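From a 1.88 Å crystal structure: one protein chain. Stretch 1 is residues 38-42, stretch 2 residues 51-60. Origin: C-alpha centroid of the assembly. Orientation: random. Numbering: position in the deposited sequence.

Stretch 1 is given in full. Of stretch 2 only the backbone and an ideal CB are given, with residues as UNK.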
ATOM      1  N   LEU A  38      22.140  13.585  13.487  1.00 22.95           N
ATOM      2  CA  LEU A  38      22.898  12.439  13.957  1.00 25.72           C
ATOM      3  C   LEU A  38      22.389  11.293  13.111  1.00 26.84           C
ATOM      4  O   LEU A  38      21.206  10.960  13.148  1.00 24.37           O
ATOM      5  CB  LEU A  38      22.632  12.157  15.431  1.00 26.38           C
ATOM      6  CG  LEU A  38      23.256  13.139  16.412  1.00 31.37           C
ATOM      7  CD1 LEU A  38      22.818  12.778  17.818  1.00 36.86           C
ATOM      8  CD2 LEU A  38      24.766  13.111  16.286  1.00 29.18           C
ATOM      9  N   ILE A  39      23.283  10.703  12.332  1.00 20.66           N
ATOM     10  CA  ILE A  39      22.880   9.743  11.323  1.00 22.04           C
ATOM     11  C   ILE A  39      23.120   8.325  11.820  1.00 29.78           C
ATOM     12  O   ILE A  39      24.208   8.010  12.314  1.00 24.16           O
ATOM     13  CB  ILE A  39      23.672   9.989  10.025  1.00 24.01           C
ATOM     14  CG1 ILE A  39      23.486  11.436   9.572  1.00 24.88           C
ATOM     15  CG2 ILE A  39      23.280   8.982   8.926  1.00 23.01           C
ATOM     16  CD1 ILE A  39      24.547  11.924   8.626  1.00 29.23           C
ATOM     17  N   SER A  40      22.086   7.494  11.727  1.00 24.57           N
ATOM     18  CA  SER A  40      22.203   6.060  11.972  1.00 23.81           C
ATOM     19  C   SER A  40      21.832   5.338  10.692  1.00 25.54           C
ATOM     20  O   SER A  40      20.960   5.779   9.941  1.00 24.45           O
ATOM     21  CB  SER A  40      21.270   5.612  13.103  1.00 25.90           C
ATOM     22  OG  SER A  40      21.591   6.239  14.323  1.00 34.88           O
ATOM     23  N   VAL A  41      22.490   4.223  10.429  1.00 21.40           N
ATOM     24  CA  VAL A  41      22.167   3.444   9.240  1.00 20.44           C
ATOM     25  C   VAL A  41      21.585   2.122   9.677  1.00 25.89           C
ATOM     26  O   VAL A  41      22.149   1.441  10.533  1.00 28.87           O
ATOM     27  CB  VAL A  41      23.405   3.195   8.369  1.00 25.22           C
ATOM     28  CG1 VAL A  41      23.015   2.418   7.104  1.00 21.38           C
ATOM     29  CG2 VAL A  41      24.048   4.520   8.016  1.00 30.23           C
ATOM     30  N   ILE A  42      20.435   1.776   9.120  1.00 20.27           N
ATOM     31  CA  ILE A  42      19.848   0.487   9.408  1.00 22.91           C
ATOM     32  C   ILE A  42      20.101  -0.376   8.190  1.00 28.14           C
ATOM     33  O   ILE A  42      19.663  -0.044   7.095  1.00 23.83           O
ATOM     34  CB  ILE A  42      18.329   0.582   9.646  1.00 24.97           C
ATOM     35  CG1 ILE A  42      18.018   1.525  10.812  1.00 35.15           C
ATOM     36  CG2 ILE A  42      17.746  -0.802   9.890  1.00 26.43           C
ATOM     37  CD1 ILE A  42      18.498   1.025  12.126  1.00 38.10           C
ATOM     38  N   UNK A  51      20.236  -4.567  11.201  1.00 24.48           N
ATOM     39  CA  UNK A  51      21.390  -4.170  11.976  1.00 23.98           C
ATOM     40  C   UNK A  51      21.435  -2.656  12.017  1.00 25.76           C
ATOM     41  O   UNK A  51      21.055  -1.990  11.064  1.00 28.39           O
ATOM     42  CB  UNK A  51      22.681  -4.749  11.393  1.00 23.98           C
ATOM     43  N   UNK A  52      21.892  -2.107  13.134  1.00 20.83           N
ATOM     44  CA  UNK A  52      22.059  -0.674  13.212  1.00 21.46           C
ATOM     45  C   UNK A  52      23.526  -0.294  13.263  1.00 27.07           C
ATOM     46  O   UNK A  52      24.293  -0.850  14.044  1.00 30.84           O
ATOM     47  CB  UNK A  52      21.325  -0.119  14.434  1.00 21.46           C
ATOM     48  N   UNK A  53      23.902   0.668  12.433  1.00 29.14           N
ATOM     49  CA  UNK A  53      25.249   1.223  12.437  1.00 25.24           C
ATOM     50  C   UNK A  53      25.157   2.671  12.903  1.00 28.98           C
ATOM     51  O   UNK A  53      24.565   3.503  12.226  1.00 28.69           O
ATOM     52  CB  UNK A  53      25.900   1.124  11.056  1.00 25.24           C
ATOM     53  N   UNK A  54      25.732   2.992  14.056  1.00 27.07           N
ATOM     54  CA  UNK A  54      25.533   4.342  14.586  1.00 33.06           C
ATOM     55  C   UNK A  54      26.750   5.231  14.396  1.00 32.69           C
ATOM     56  O   UNK A  54      26.809   6.351  14.913  1.00 29.67           O
ATOM     57  CB  UNK A  54      25.181   4.273  16.073  1.00 33.06           C
ATOM     58  N   UNK A  55      27.730   4.713  13.665  1.00 36.03           N
ATOM     59  CA  UNK A  55      28.861   5.512  13.220  1.00 39.05           C
ATOM     60  C   UNK A  55      28.809   5.612  11.710  1.00 35.18           C
ATOM     61  O   UNK A  55      29.313   4.739  11.006  1.00 33.40           O
ATOM     62  CB  UNK A  55      30.189   4.912  13.687  1.00 39.05           C
ATOM     63  N   UNK A  56      28.205   6.689  11.207  1.00 30.81           N
ATOM     64  CA  UNK A  56      28.020   6.844   9.763  1.00 31.98           C
ATOM     65  C   UNK A  56      29.343   6.751   9.026  1.00 28.87           C
ATOM     66  O   UNK A  56      29.384   6.199   7.932  1.00 29.48           O
ATOM     67  CB  UNK A  56      27.342   8.179   9.450  1.00 31.98           C
ATOM     68  N   UNK A  57      30.410   7.281   9.618  1.00 30.63           N
ATOM     69  CA  UNK A  57      31.715   7.233   8.978  1.00 32.19           C
ATOM     70  C   UNK A  57      32.119   5.791   8.649  1.00 31.47           C
ATOM     71  O   UNK A  57      32.753   5.540   7.633  1.00 31.31           O
ATOM     72  CB  UNK A  57      32.766   7.886   9.878  1.00 32.19           C
ATOM     73  N   UNK A  58      31.753   4.852   9.514  1.00 29.49           N
ATOM     74  CA  UNK A  58      32.099   3.453   9.298  1.00 28.93           C
ATOM     75  C   UNK A  58      31.296   2.901   8.129  1.00 28.43           C
ATOM     76  O   UNK A  58      31.800   2.086   7.346  1.00 26.97           O
ATOM     77  CB  UNK A  58      31.848   2.628  10.562  1.00 28.93           C
ATOM     78  N   UNK A  59      30.050   3.354   8.017  1.00 30.16           N
ATOM     79  CA  UNK A  59      29.187   2.940   6.912  1.00 30.89           C
ATOM     80  C   UNK A  59      29.747   3.439   5.591  1.00 30.08           C
ATOM     81  O   UNK A  59      29.682   2.747   4.589  1.00 31.46           O
ATOM     82  CB  UNK A  59      27.761   3.457   7.113  1.00 30.89           C
ATOM     83  N   UNK A  60      30.300   4.647   5.587  1.00 28.17           N
ATOM     84  CA  UNK A  60      30.901   5.174   4.364  1.00 26.75           C
ATOM     85  C   UNK A  60      32.193   4.441   4.014  1.00 33.28           C
ATOM     86  O   UNK A  60      32.527   4.281   2.845  1.00 32.24           O
ATOM     87  CB  UNK A  60      31.174   6.672   4.512  1.00 26.75           C
TER

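Residues 51-53 run antiparallel to strand 38-42, and a turn then leads into a helix beginning at position 56.

At position 51 the CB points sideways and finds no atom of stretch 1 within 5.5 Å, so many side chains, including large ones, would suit the extended backbone. The residue is Tyr51. Its ring leads away from stretch 1, and the contact is left to the backbone, where Tyr51 O receives a CA-H...O contact from Ile42 CA at 3.2 Å.

Position 52 forms a non-hydrogen-bonded pair with Ile42. Its ideal CB lies 3.8 Å from Ile42 CD1, on the face of the sheet that carries the Ile42 side chain, so a leucine, isoleucine, valine or methionine would fit. It is Leu52, with chi1 in t; Leu52 CD1 packs 3.5 Å from Ile42 CD1.

Position 53 is a hydrogen-bonded pair with Val41. Val41 N donates to the position 53 O at 2.8 Å, and the position 53 N donates to Val41 O at 2.7 Å, both nearly straight. The side chain shares Val41's face, which favours a beta-branched or other aliphatic residue. Ile53 meets this with Ile53 CB 4.1 Å from Val41 CB.

At position 54 the strand has ended, with phi/psi of -104/7°. The ideal CB is 4.5 Å from Ser40 OG, and small or polar residues such as serine, asparagine or aspartate would suit the turn. Asp54, chi1 in p, directs its end away from stretch 1, and OD1 is hydrogen-bonded elsewhere in the structure.

Position 55 points away, and stretch 1 sets no demand; as the N-cap position it commonly takes a polar residue. Gln55 is found.

Position 56 points toward stretch 1, its ideal CB 4.1 Å from Ile39 CB. A phi of -56° in the first helical turn admits proline, while alanine or a larger aliphatic would also match Ile39. Pro56 is deposited: Pro56 CB lies 4.2 Å from Ile39 CB, and Pro56 CD reaches 3.5 Å from Ile39 O.

Positions 57, 58 and 60 are out of reach, so stretch 1 does not discriminate there; they are Glu57, Met58 and Leu60.

Position 59 points back toward Val41, with its ideal CB 4.0 Å from Val41 CG2. Leucine, methionine or an aromatic could cover the valine methyls. Phe59, chi1 in t, places its ring so that Val41 CG1 sits over one face in a CH-pi contact, 3.7 Å from the centroid of the Phe59 ring, while Val41 CG2 is 3.7 Å from Phe59 CD2.

Stretch 2 (51-60) YLIDQPEMFL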
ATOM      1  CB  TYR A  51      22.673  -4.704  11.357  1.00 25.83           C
ATOM      2  CG  TYR A  51      22.713  -6.210  11.170  1.00 26.95           C
ATOM      3  CD1 TYR A  51      23.232  -7.038  12.157  1.00 29.28           C
ATOM      4  CD2 TYR A  51      22.241  -6.799  10.004  1.00 29.75           C
ATOM      5  CE1 TYR A  51      23.280  -8.405  11.994  1.00 32.01           C
ATOM      6  CE2 TYR A  51      22.294  -8.176   9.828  1.00 34.83           C
ATOM      7  CZ  TYR A  51      22.814  -8.969  10.828  1.00 34.44           C
ATOM      8  OH  TYR A  51      22.859 -10.333  10.674  1.00 36.59           O
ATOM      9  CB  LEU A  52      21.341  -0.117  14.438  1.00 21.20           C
ATOM     10  CG  LEU A  52      21.300   1.403  14.559  1.00 21.88           C
ATOM     11  CD1 LEU A  52      19.985   1.813  15.239  1.00 26.91           C
ATOM     12  CD2 LEU A  52      22.482   1.924  15.331  1.00 30.36           C
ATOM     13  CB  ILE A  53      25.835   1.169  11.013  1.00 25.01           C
ATOM     14  CG1 ILE A  53      25.883  -0.279  10.530  1.00 28.86           C
ATOM     15  CG2 ILE A  53      27.205   1.815  10.957  1.00 28.11           C
ATOM     16  CD1 ILE A  53      25.877  -0.431   9.005  1.00 29.86           C
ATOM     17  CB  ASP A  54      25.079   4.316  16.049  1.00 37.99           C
ATOM     18  CG  ASP A  54      26.192   3.966  17.001  1.00 46.35           C
ATOM     19  OD1 ASP A  54      27.224   3.431  16.541  1.00 36.56           O
ATOM     20  OD2 ASP A  54      26.030   4.224  18.214  1.00 49.79           O
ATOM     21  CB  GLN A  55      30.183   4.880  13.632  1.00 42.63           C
ATOM     22  CG  GLN A  55      30.393   4.788  15.121  1.00 42.72           C
ATOM     23  CD  GLN A  55      31.788   4.293  15.461  1.00 52.76           C
ATOM     24  OE1 GLN A  55      32.785   4.853  15.003  1.00 54.08           O
ATOM     25  NE2 GLN A  55      31.863   3.235  16.258  1.00 47.34           N
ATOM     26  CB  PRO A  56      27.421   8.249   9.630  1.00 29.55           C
ATOM     27  CG  PRO A  56      27.696   8.927  10.954  1.00 29.53           C
ATOM     28  CD  PRO A  56      27.704   7.845  11.966  1.00 30.58           C
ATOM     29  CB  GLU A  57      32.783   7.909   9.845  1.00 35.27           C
ATOM     30  CG  GLU A  57      33.052   7.204  11.177  1.00 41.67           C
ATOM     31  CD  GLU A  57      32.142   7.668  12.314  1.00 50.44           C
ATOM     32  OE1 GLU A  57      31.089   8.289  12.042  1.00 36.69           O
ATOM     33  OE2 GLU A  57      32.491   7.414  13.492  1.00 60.30           O
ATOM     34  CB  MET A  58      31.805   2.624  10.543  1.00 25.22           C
ATOM     35  CG  MET A  58      32.722   2.927  11.706  1.00 36.18           C
ATOM     36  SD  MET A  58      32.417   1.805  13.072  1.00 53.03           S
ATOM     37  CE  MET A  58      33.273   0.367  12.442  1.00 54.48           C
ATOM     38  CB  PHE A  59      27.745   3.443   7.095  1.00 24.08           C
ATOM     39  CG  PHE A  59      26.836   3.068   5.958  1.00 26.10           C
ATOM     40  CD1 PHE A  59      26.537   1.736   5.707  1.00 26.21           C
ATOM     41  CD2 PHE A  59      26.290   4.038   5.136  1.00 28.61           C
ATOM     42  CE1 PHE A  59      25.713   1.381   4.643  1.00 30.27           C
ATOM     43  CE2 PHE A  59      25.458   3.689   4.082  1.00 25.40           C
ATOM     44  CZ  PHE A  59      25.179   2.357   3.834  1.00 24.32           C
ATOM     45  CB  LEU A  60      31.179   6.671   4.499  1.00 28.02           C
ATOM     46  CG  LEU A  60      29.932   7.515   4.757  1.00 30.01           C
ATOM     47  CD1 LEU A  60      30.307   8.974   4.921  1.00 37.68           C
ATOM     48  CD2 LEU A  60      28.925   7.336   3.627  1.00 30.92           C
TER
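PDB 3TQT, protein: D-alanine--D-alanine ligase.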